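Local coordinates for protein Hpy188I (Helicobacter pylori, PDB 3OQG) that cleaves DNA as a restriction endonuclease of the GIY-YIG nuclease family, seen here bound to its substrate DNA, at residues A[92-97]-A[112-117]; A[73-78]-A[120-125]. All coordinates share one frame; numbering follows the deposited sequence. Where two conformers were deposited one is given.

From the N terminus, the chain first enters interaction 2 through strand 71-77, a member of the antiparallel sheet. It continues through strand 80-87 and reaches helix 91-98, which supplies the first half of interaction 1. Helix 103-108 follows, and then helix 113-125. The start of this last helix closes interaction 1, and its end closes interaction 2. The loop of 92-97 with 112-117 is therefore nested inside the longer loop of 73-78 with 120-125. One helix thus serves both contacts: its first turns meet the DNA and helix 91-98, and its last turns lie on the sheet. Arg94 and Tyr73 also pack together, so the two contacts touch directly.

Interaction 1: A[92-97]-A[112-117]; sequences TKRVQS and STTNYF. With nucleotides of chain C.
The flat guanidinium of Arg94 has C2' of DG6 of chain C over one face and Asn115 OD1 at its edge, in its plane. The Asn115 amide is turned 60° from that plane. Arg94 grips this oxygen end-on with two nitrogens: NH1 lies 3.0 Å and NH2 3.2 Å from Asn115 OD1. Arg94 NH2 also gives a fairly straight bond (162°) to OP2 of DG6 of chain C, 2.8 Å away. A bend at chi2 (64°) brings the end of Arg94 to Asn115. Asn115 ND2 donates to Ser97 OG at 3.0 Å, tilted from the amide plane. Ser97 OG in turn donates to N7 of DA7 of chain C, at 2.7 Å.

Ser112 OG, at the N-cap of helix 113-125, accepts from Asn115 N and donates to N7 of DG6 of chain C, 2.9 Å away. Thr114 OG1 holds OP2 of DT5 of chain C at 2.7 Å. The two N7 bonds are consistent with purine recognition from the major groove, and the phosphate bonds hold the backbone.

The helices cross nearly at right angles. Strand 80-87 lies beside Arg94, Thr114 and Phe117, strand 55-60 beside Val95, and helix 103-108 beside Thr113 and Tyr116.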
loop_
_atom_site.group_PDB
_atom_site.type_symbol
_atom_site.label_atom_id
_atom_site.label_comp_id
_atom_site.label_asym_id
_atom_site.label_seq_id
_atom_site.Cartn_x
_atom_site.Cartn_y
_atom_site.Cartn_z
ATOM N N THR A 92 8.634 2.247 13.634
ATOM C CA THR A 92 9.904 2.745 13.141
ATOM C C THR A 92 9.951 2.676 11.610
ATOM O O THR A 92 10.398 3.614 10.962
ATOM C CB THR A 92 11.091 1.969 13.756
ATOM O OG1 THR A 92 10.914 0.561 13.558
ATOM C CG2 THR A 92 11.184 2.267 15.246
ATOM N N LYS A 93 9.499 1.557 11.051
ATOM C CA LYS A 93 9.441 1.392 9.594
ATOM C C LYS A 93 8.412 2.338 8.951
ATOM O O LYS A 93 8.644 2.901 7.860
ATOM C CB LYS A 93 9.180 -0.072 9.221
ATOM C CG LYS A 93 10.363 -0.998 9.514
ATOM C CD LYS A 93 10.120 -2.332 8.842
ATOM C CE LYS A 93 11.077 -3.382 9.278
ATOM N NZ LYS A 93 10.736 -4.668 8.586
ATOM N N ARG A 94 7.269 2.525 9.605
ATOM C CA ARG A 94 6.278 3.453 9.084
ATOM C C ARG A 94 6.834 4.874 9.058
ATOM O O ARG A 94 6.585 5.620 8.119
ATOM C CB ARG A 94 4.953 3.402 9.865
ATOM C CG ARG A 94 3.863 4.344 9.301
ATOM C CD ARG A 94 3.453 3.942 7.873
ATOM N NE ARG A 94 2.543 4.851 7.169
ATOM C CZ ARG A 94 2.922 5.814 6.328
ATOM N NH1 ARG A 94 4.186 6.053 6.109
ATOM N NH2 ARG A 94 2.005 6.524 5.673
ATOM N N VAL A 95 7.562 5.264 10.105
ATOM C CA VAL A 95 8.224 6.575 10.107
ATOM C C VAL A 95 9.291 6.680 9.004
ATOM O O VAL A 95 9.379 7.702 8.346
ATOM C CB VAL A 95 8.793 6.900 11.496
ATOM C CG1 VAL A 95 9.647 8.212 11.445
ATOM C CG2 VAL A 95 7.638 6.996 12.486
ATOM N N GLN A 96 10.110 5.641 8.843
ATOM C CA GLN A 96 11.049 5.477 7.711
ATOM C C GLN A 96 10.321 5.798 6.394
ATOM O O GLN A 96 10.757 6.623 5.581
ATOM C CB GLN A 96 11.521 4.018 7.770
ATOM C CG GLN A 96 12.682 3.618 6.931
ATOM C CD GLN A 96 13.099 2.201 7.386
ATOM O OE1 GLN A 96 13.053 1.254 6.615
ATOM N NE2 GLN A 96 13.393 2.054 8.704
ATOM N N SER A 97 9.162 5.185 6.224
ATOM C CA SER A 97 8.313 5.442 5.050
ATOM C C SER A 97 7.898 6.925 4.960
ATOM O O SER A 97 8.059 7.562 3.913
ATOM C CB SER A 97 7.102 4.499 5.070
ATOM O OG SER A 97 6.317 4.647 3.881
ATOM N N SER A 112 5.089 8.297 -2.132
ATOM C CA SER A 112 3.640 8.433 -2.112
ATOM C C SER A 112 3.269 9.894 -1.852
ATOM O O SER A 112 3.995 10.640 -1.159
ATOM C CB SER A 112 2.976 7.555 -1.056
ATOM O OG SER A 112 3.417 7.888 0.250
ATOM N N THR A 113 2.152 10.319 -2.426
ATOM C CA THR A 113 1.635 11.666 -2.143
ATOM C C THR A 113 1.324 11.866 -0.650
ATOM O O THR A 113 1.546 12.959 -0.126
ATOM C CB THR A 113 0.405 12.081 -3.024
ATOM O OG1 THR A 113 -0.731 11.306 -2.642
ATOM C CG2 THR A 113 0.703 11.912 -4.511
ATOM N N THR A 114 0.886 10.806 0.024
ATOM C CA THR A 114 0.652 10.816 1.468
ATOM C C THR A 114 1.922 11.128 2.239
ATOM O O THR A 114 1.923 11.980 3.134
ATOM C CB THR A 114 0.133 9.437 1.962
ATOM O OG1 THR A 114 -1.119 9.155 1.347
ATOM C CG2 THR A 114 -0.053 9.421 3.469
ATOM N N ASN A 115 2.986 10.401 1.939
ATOM C CA ASN A 115 4.219 10.596 2.699
ATOM C C ASN A 115 4.766 12.013 2.479
ATOM O O ASN A 115 5.248 12.657 3.409
ATOM C CB ASN A 115 5.251 9.528 2.387
ATOM C CG ASN A 115 4.927 8.212 3.037
ATOM O OD1 ASN A 115 4.210 8.166 4.034
ATOM N ND2 ASN A 115 5.464 7.126 2.483
ATOM N N TYR A 116 4.644 12.503 1.255
ATOM C CA TYR A 116 5.007 13.896 0.940
ATOM C C TYR A 116 4.189 14.912 1.740
ATOM O O TYR A 116 4.745 15.792 2.395
ATOM C CB TYR A 116 4.840 14.136 -0.544
ATOM C CG TYR A 116 4.958 15.571 -0.952
ATOM C CD1 TYR A 116 6.181 16.224 -0.972
ATOM C CD2 TYR A 116 3.819 16.295 -1.306
ATOM C CE1 TYR A 116 6.264 17.587 -1.358
ATOM C CE2 TYR A 116 3.900 17.630 -1.701
ATOM C CZ TYR A 116 5.104 18.274 -1.707
ATOM O OH TYR A 116 5.135 19.611 -2.117
ATOM N N PHE A 117 2.871 14.793 1.684
ATOM C CA PHE A 117 1.998 15.703 2.419
ATOM C C PHE A 117 2.293 15.655 3.934
ATOM O O PHE A 117 2.401 16.691 4.588
ATOM C CB PHE A 117 0.525 15.401 2.128
ATOM C CG PHE A 117 -0.413 16.031 3.132
ATOM C CD1 PHE A 117 -0.672 17.389 3.092
ATOM C CD2 PHE A 117 -0.936 15.280 4.176
ATOM C CE1 PHE A 117 -1.477 17.989 4.061
ATOM C CE2 PHE A 117 -1.736 15.875 5.148
ATOM C CZ PHE A 117 -2.005 17.231 5.089
ATOM P P DG C 6 -1.582 5.231 5.949
ATOM O OP1 DG C 6 -2.258 4.938 7.230
ATOM O OP2 DG C 6 -0.808 6.489 5.786
ATOM O "O5'" DG C 6 -0.652 3.993 5.581
ATOM C "C5'" DG C 6 -1.248 2.794 5.094
ATOM C "C4'" DG C 6 -0.225 1.938 4.390
ATOM O "O4'" DG C 6 0.276 2.597 3.202
ATOM C "C3'" DG C 6 1.004 1.593 5.234
ATOM O "O3'" DG C 6 1.235 0.188 5.160
ATOM C "C2'" DG C 6 2.131 2.348 4.556
ATOM C "C1'" DG C 6 1.657 2.309 3.121
ATOM N N9 DG C 6 2.296 3.270 2.227
ATOM C C8 DG C 6 2.289 4.645 2.303
ATOM N N7 DG C 6 3.020 5.212 1.381
ATOM C C5 DG C 6 3.525 4.149 0.637
ATOM C C6 DG C 6 4.399 4.136 -0.485
ATOM O O6 DG C 6 4.932 5.096 -1.065
ATOM N N1 DG C 6 4.649 2.831 -0.919
ATOM C C2 DG C 6 4.138 1.696 -0.341
ATOM N N2 DG C 6 4.506 0.523 -0.884
ATOM N N3 DG C 6 3.328 1.699 0.700
ATOM C C4 DG C 6 3.072 2.948 1.137
ATOM P P DT C 5 -4.551 9.306 2.174
ATOM O OP1 DT C 5 -5.546 9.296 3.268
ATOM O OP2 DT C 5 -3.463 10.312 2.171
ATOM O "O5'" DT C 5 -3.885 7.867 2.143
ATOM C "C5'" DT C 5 -4.649 6.704 2.416
ATOM C "C4'" DT C 5 -3.714 5.550 2.671
ATOM O "O4'" DT C 5 -3.096 5.175 1.423
ATOM C "C3'" DT C 5 -2.583 5.925 3.627
ATOM O "O3'" DT C 5 -2.733 5.189 4.839
ATOM C "C2'" DT C 5 -1.298 5.619 2.865
ATOM C "C1'" DT C 5 -1.747 4.822 1.642
ATOM N N1 DT C 5 -1.009 5.124 0.400
ATOM C C2 DT C 5 -0.340 4.099 -0.233
ATOM O O2 DT C 5 -0.296 2.958 0.199
ATOM N N3 DT C 5 0.281 4.461 -1.399
ATOM C C4 DT C 5 0.309 5.716 -1.977
ATOM O O4 DT C 5 0.907 5.890 -3.038
ATOM C C5 DT C 5 -0.397 6.745 -1.253
ATOM C C7 DT C 5 -0.418 8.135 -1.806
ATOM C C6 DT C 5 -1.009 6.402 -0.114
ATOM P P DA C 7 2.454 -0.465 5.958
ATOM O OP1 DA C 7 1.907 -1.602 6.727
ATOM O OP2 DA C 7 3.222 0.598 6.661
ATOM O "O5'" DA C 7 3.383 -1.045 4.802
ATOM C "C5'" DA C 7 2.842 -1.962 3.851
ATOM C "C4'" DA C 7 3.935 -2.542 2.984
ATOM O "O4'" DA C 7 4.464 -1.527 2.101
ATOM C "C3'" DA C 7 5.129 -3.136 3.725
ATOM O "O3'" DA C 7 5.499 -4.379 3.117
ATOM C "C2'" DA C 7 6.216 -2.088 3.560
ATOM C "C1'" DA C 7 5.868 -1.410 2.246
ATOM N N9 DA C 7 6.198 0.016 2.222
ATOM C C8 DA C 7 5.674 1.001 3.029
ATOM N N7 DA C 7 6.164 2.193 2.796
ATOM C C5 DA C 7 7.070 1.987 1.765
ATOM C C6 DA C 7 7.929 2.859 1.071
ATOM N N6 DA C 7 8.018 4.173 1.318
ATOM N N1 DA C 7 8.706 2.330 0.102
ATOM C C2 DA C 7 8.618 1.012 -0.145
ATOM N N3 DA C 7 7.857 0.095 0.438
ATOM C C4 DA C 7 7.097 0.650 1.399
#

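Interaction 2: A[73-78]-A[120-125]; sequences YVFVIQ and QSLLKI
Ile77 and Leu122 make the tightest apolar contact between strand 73-77 and helix 120-125. CD1 of Ile77 comes to 3.4 Å from CD2 of Leu122, closer than usual for two carbons. The two side chains meet at a slant. Ile77 CD1 is at the end of an extended branch (chi2 175°), which carries the methyl out from the strand to the helix.

A second aliphatic pair lies one helical turn further on. The branch methyl CG2 of Ile77 rests 4.1 Å from CG2 of Ile125. Ile77 therefore serves two helix residues with two branches: CD1 goes to Leu122 and CG2 goes to Ile125. In both isoleucines CG2 lies anti to the backbone N, and these methyls face each other across the gap.

The aromatic contribution comes from Phe75. Phe75 CD2 is 4.3 Å from CD1 of Leu122, so the leucine divides its methyls, CD1 to Phe75 and CD2 to Ile77. The ring has a neighbour on its own strand as well, with CE2 of Tyr73 over one face. Tyr98 also meets the Phe75 ring. Val129 and Val131 of the adjoining strand 129-134, and Leu47 of strand 42-50 beyond it, pack on this residue. Phe82 of strand 80-87 touches Ile77, and Val23 touches Ile125.

No hydrogen bond links the two segments. The strand instead uses its backbone within the sheet, where Phe75 pairs with Phe82 and Lys83. The axes of strand 73-77 and helix 120-125 come within 11.7 Å and run 22° apart. The helix packs on one face of the antiparallel sheet of the GIY-YIG domain.

All four touching residues are buried, and only carbon atoms meet. Between these segments, the helix is thus held to the strand by shape and the hydrophobic effect.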
loop_
_atom_site.group_PDB
_atom_site.type_symbol
_atom_site.label_atom_id
_atom_site.label_comp_id
_atom_site.label_asym_id
_atom_site.label_seq_id
_atom_site.Cartn_x
_atom_site.Cartn_y
_atom_site.Cartn_z
ATOM N N TYR A 73 -2.317 3.895 14.640
ATOM C CA TYR A 73 -1.694 5.034 15.311
ATOM C C TYR A 73 -2.446 6.331 15.094
ATOM O O TYR A 73 -3.197 6.485 14.112
ATOM C CB TYR A 73 -0.233 5.192 14.889
ATOM C CG TYR A 73 -0.036 5.427 13.415
ATOM C CD1 TYR A 73 0.245 4.379 12.564
ATOM C CD2 TYR A 73 -0.109 6.716 12.880
ATOM C CE1 TYR A 73 0.435 4.595 11.183
ATOM C CE2 TYR A 73 0.108 6.956 11.545
ATOM C CZ TYR A 73 0.362 5.905 10.694
ATOM O OH TYR A 73 0.543 6.133 9.361
ATOM N N VAL A 74 -2.259 7.255 16.037
ATOM C CA VAL A 74 -2.827 8.592 15.977
ATOM C C VAL A 74 -1.688 9.564 16.206
ATOM O O VAL A 74 -0.964 9.432 17.187
ATOM C CB VAL A 74 -3.928 8.814 17.056
ATOM C CG1 VAL A 74 -4.635 10.195 16.859
ATOM C CG2 VAL A 74 -4.952 7.645 17.025
ATOM N N PHE A 75 -1.510 10.492 15.266
ATOM C CA PHE A 75 -0.547 11.586 15.361
ATOM C C PHE A 75 -1.260 12.778 15.972
ATOM O O PHE A 75 -2.272 13.263 15.433
ATOM C CB PHE A 75 -0.037 11.981 13.972
ATOM C CG PHE A 75 0.981 11.033 13.367
ATOM C CD1 PHE A 75 1.406 9.871 14.014
ATOM C CD2 PHE A 75 1.495 11.303 12.106
ATOM C CE1 PHE A 75 2.374 9.027 13.451
ATOM C CE2 PHE A 75 2.452 10.455 11.531
ATOM C CZ PHE A 75 2.875 9.316 12.198
ATOM N N VAL A 76 -0.720 13.265 17.080
ATOM C CA VAL A 76 -1.332 14.372 17.815
ATOM C C VAL A 76 -0.315 15.495 17.917
ATOM O O VAL A 76 0.848 15.272 18.303
ATOM C CB VAL A 76 -1.797 13.908 19.210
ATOM C CG1 VAL A 76 -2.412 15.075 20.030
ATOM C CG2 VAL A 76 -2.780 12.771 19.058
ATOM N N ILE A 77 -0.748 16.705 17.597
ATOM C CA ILE A 77 0.126 17.880 17.613
ATOM C C ILE A 77 -0.552 18.959 18.442
ATOM O O ILE A 77 -1.652 19.408 18.103
ATOM C CB ILE A 77 0.403 18.424 16.198
ATOM C CG1 ILE A 77 0.954 17.327 15.290
ATOM C CG2 ILE A 77 1.329 19.671 16.288
ATOM C CD1 ILE A 77 1.140 17.754 13.821
ATOM N N GLN A 78 0.101 19.371 19.525
ATOM C CA GLN A 78 -0.491 20.315 20.481
ATOM C C GLN A 78 -1.943 19.956 20.794
ATOM O O GLN A 78 -2.848 20.796 20.707
ATOM C CB GLN A 78 -0.368 21.750 19.969
ATOM C CG GLN A 78 1.053 22.268 20.003
ATOM C CD GLN A 78 1.146 23.747 19.705
ATOM O OE1 GLN A 78 0.167 24.481 19.817
ATOM N NE2 GLN A 78 2.341 24.196 19.348
ATOM N N GLN A 120 6.110 16.899 4.859
ATOM C CA GLN A 120 6.299 18.333 4.611
ATOM C C GLN A 120 5.451 19.149 5.581
ATOM O O GLN A 120 5.905 20.190 6.071
ATOM C CB GLN A 120 6.012 18.723 3.170
ATOM C CG GLN A 120 6.952 18.085 2.149
ATOM C CD GLN A 120 8.408 18.330 2.460
ATOM O OE1 GLN A 120 8.810 19.455 2.826
ATOM N NE2 GLN A 120 9.222 17.292 2.302
ATOM N N SER A 121 4.245 18.668 5.871
ATOM C CA SER A 121 3.367 19.364 6.831
ATOM C C SER A 121 3.960 19.339 8.230
ATOM O O SER A 121 4.001 20.365 8.909
ATOM C CB SER A 121 1.960 18.758 6.846
ATOM O OG SER A 121 1.278 19.038 5.625
ATOM N N LEU A 122 4.432 18.176 8.663
ATOM C CA LEU A 122 5.050 18.068 9.986
ATOM C C LEU A 122 6.334 18.892 10.112
ATOM O O LEU A 122 6.588 19.484 11.159
ATOM C CB LEU A 122 5.287 16.596 10.350
ATOM C CG LEU A 122 4.043 15.707 10.489
ATOM C CD1 LEU A 122 4.382 14.322 11.068
ATOM C CD2 LEU A 122 2.886 16.314 11.258
ATOM N N LEU A 123 7.152 18.921 9.062
ATOM C CA LEU A 123 8.360 19.742 9.069
ATOM C C LEU A 123 8.023 21.237 9.167
ATOM O O LEU A 123 8.684 21.999 9.884
ATOM C CB LEU A 123 9.219 19.453 7.809
ATOM C CG LEU A 123 9.939 18.103 7.728
ATOM C CD1 LEU A 123 10.705 17.995 6.386
ATOM C CD2 LEU A 123 10.850 17.852 8.935
ATOM N N LYS A 124 7.000 21.665 8.430
ATOM C CA LYS A 124 6.605 23.080 8.381
ATOM C C LYS A 124 5.974 23.548 9.680
ATOM O O LYS A 124 6.280 24.647 10.172
ATOM C CB LYS A 124 5.668 23.326 7.200
ATOM C CG LYS A 124 5.260 24.755 6.950
ATOM C CD LYS A 124 6.416 25.676 6.537
ATOM C CE LYS A 124 5.937 27.125 6.331
ATOM N NZ LYS A 124 5.499 27.778 7.621
ATOM N N ILE A 125 5.091 22.721 10.239
ATOM C CA ILE A 125 4.458 23.019 11.526
ATOM C C ILE A 125 5.547 23.043 12.601
ATOM O O ILE A 125 5.541 23.882 13.515
ATOM C CB ILE A 125 3.399 21.970 11.852
ATOM C CG1 ILE A 125 2.197 22.089 10.884
ATOM C CG2 ILE A 125 2.967 22.061 13.330
ATOM C CD1 ILE A 125 1.246 20.902 10.980
#